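PDB 6XJ9: agarase from Pseudoalteromonas fuliginea, which probably hydrolyses agarose, the galactan of red algal cell walls, as an agarase of glycoside hydrolase family GH50. Local coordinates for residues L529-A533 against F570-I576. Numbering follows the deposited sequence.
Sequences LGRDA and FDKGVTI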
# COMPACT_ATOMS: atom_id res chain seq x y z
N LEU A 529 20.60 -46.95 -17.23
CA LEU A 529 21.66 -47.69 -17.92
C LEU A 529 22.05 -48.93 -17.11
O LEU A 529 22.51 -49.92 -17.68
CB LEU A 529 22.88 -46.78 -18.11
CG LEU A 529 22.84 -45.82 -19.31
CD1 LEU A 529 23.91 -44.75 -19.18
CD2 LEU A 529 23.00 -46.57 -20.62
N GLY A 530 21.85 -48.85 -15.79
CA GLY A 530 22.28 -49.89 -14.86
C GLY A 530 21.29 -51.05 -14.77
O GLY A 530 21.52 -52.01 -14.03
N ARG A 531 20.20 -50.95 -15.55
CA ARG A 531 19.10 -51.90 -15.51
C ARG A 531 19.06 -52.72 -16.79
O ARG A 531 19.77 -52.43 -17.76
CB ARG A 531 17.78 -51.18 -15.19
CG ARG A 531 17.82 -50.34 -13.92
CD ARG A 531 16.61 -49.45 -13.69
NE ARG A 531 15.41 -50.25 -13.49
CZ ARG A 531 14.16 -49.80 -13.55
NH1 ARG A 531 13.90 -48.53 -13.82
NH2 ARG A 531 13.15 -50.64 -13.34
N ASP A 532 18.20 -53.76 -16.79
CA ASP A 532 18.17 -54.75 -17.85
C ASP A 532 17.20 -54.34 -18.96
O ASP A 532 16.03 -54.08 -18.70
CB ASP A 532 17.84 -56.14 -17.29
CG ASP A 532 18.01 -57.29 -18.28
OD1 ASP A 532 18.38 -57.04 -19.44
OD2 ASP A 532 17.75 -58.44 -17.88
N ALA A 533 17.70 -54.36 -20.20
CA ALA A 533 16.90 -54.07 -21.38
C ALA A 533 15.66 -54.95 -21.46
O ALA A 533 14.66 -54.52 -22.02
CB ALA A 533 17.75 -54.19 -22.62
N PHE A 570 26.11 -54.82 -21.84
CA PHE A 570 25.61 -53.46 -21.84
C PHE A 570 24.11 -53.46 -21.56
O PHE A 570 23.62 -52.73 -20.70
CB PHE A 570 25.97 -52.73 -23.13
CG PHE A 570 25.48 -51.31 -23.20
CD1 PHE A 570 26.32 -50.25 -22.91
CD2 PHE A 570 24.15 -51.03 -23.51
CE1 PHE A 570 25.86 -48.94 -22.95
CE2 PHE A 570 23.69 -49.72 -23.56
CZ PHE A 570 24.55 -48.68 -23.27
N ASP A 571 23.41 -54.34 -22.29
CA ASP A 571 21.96 -54.48 -22.25
C ASP A 571 21.50 -54.94 -20.87
O ASP A 571 20.45 -54.51 -20.40
CB ASP A 571 21.49 -55.46 -23.34
CG ASP A 571 21.64 -54.90 -24.74
OD1 ASP A 571 22.07 -53.72 -24.86
OD2 ASP A 571 21.33 -55.63 -25.71
N LYS A 572 22.30 -55.81 -20.24
CA LYS A 572 21.98 -56.38 -18.94
C LYS A 572 22.05 -55.30 -17.86
O LYS A 572 21.23 -55.29 -16.94
CB LYS A 572 22.93 -57.54 -18.62
CG LYS A 572 22.56 -58.39 -17.41
CD LYS A 572 23.54 -59.53 -17.16
CE LYS A 572 23.25 -60.30 -15.88
NZ LYS A 572 24.33 -61.25 -15.54
N GLY A 573 23.04 -54.42 -17.98
CA GLY A 573 23.29 -53.41 -16.96
C GLY A 573 24.73 -52.91 -17.01
O GLY A 573 25.66 -53.71 -17.02
N VAL A 574 24.89 -51.58 -17.05
CA VAL A 574 26.20 -50.93 -17.00
C VAL A 574 26.23 -50.02 -15.78
O VAL A 574 25.28 -49.27 -15.55
CB VAL A 574 26.50 -50.08 -18.25
CG1 VAL A 574 27.97 -49.69 -18.34
CG2 VAL A 574 26.01 -50.71 -19.54
N THR A 575 27.34 -50.05 -15.04
CA THR A 575 27.62 -49.00 -14.07
C THR A 575 28.55 -47.99 -14.73
O THR A 575 29.72 -48.30 -14.93
CB THR A 575 28.27 -49.56 -12.80
OG1 THR A 575 27.41 -50.58 -12.30
CG2 THR A 575 28.50 -48.50 -11.75
N ILE A 576 28.04 -46.80 -15.06
CA ILE A 576 28.86 -45.80 -15.74
C ILE A 576 29.89 -45.22 -14.78
O ILE A 576 29.69 -45.24 -13.57
CB ILE A 576 28.04 -44.69 -16.44
CG1 ILE A 576 27.16 -43.91 -15.47
CG2 ILE A 576 27.25 -45.24 -17.61
CD1 ILE A 576 27.85 -42.74 -14.80
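Two backbone hydrogen bonds join 529-533 to 570-576: Val574 N donates a hydrogen bond to Leu529 O at 3.0 Å, and Ala533 N donates one to Asp571 O at 2.8 Å. Both are nearly straight, with N-H...O angles of 168° and 164°. The two segments run close, and Gly530 CA makes a C-H...O contact with Val574 O at 3.1 Å. Gly573 leaves the helix with positive phi. A side chain there would run into Gly530 O and be jammed against Lys572 O, which by itself calls for glycine.

Leu529 carries the apolar side. Its CG is anti to the carbonyl carbon (chi1 -82°), beside the backbone N, which leaves one methyl to each of two neighbours. CD2 meets Phe570 CZ at 3.7 Å, approaching the ring obliquely. CD1 touches Ile576 CG2, also at 3.7 Å, with the two side chains at about a right angle. Trp560 and Phe587 pack on both Leu529 and Ile576.

The other end is polar. Asp532 sets its carboxylate beside the end of helix 567-572, where OD1 lies 3.7 Å from Lys572 CA and accepts a hydrogen bond from Lys534 N. With an alanine here, Lys534 N would probably lose that acceptor, and the carboxylate's cover over Lys572 CA would go. Ala533 CB rests 4.0 Å from Asp571 CB. The Asp571 carboxylate is held by a hydrogen bond with Ser543 and a salt bridge to Lys547, while Lys539 NZ hydrogen-bonds the carbonyls of Leu529, Arg531 and Phe570, so its likely positive charge would offset several clustered acceptors.

This is a helix C-terminus ended by a glycine with positive phi, its Asp571 carbonyl taken by the loop that links helices 523-529 and 537-550, within a helical part of the chain.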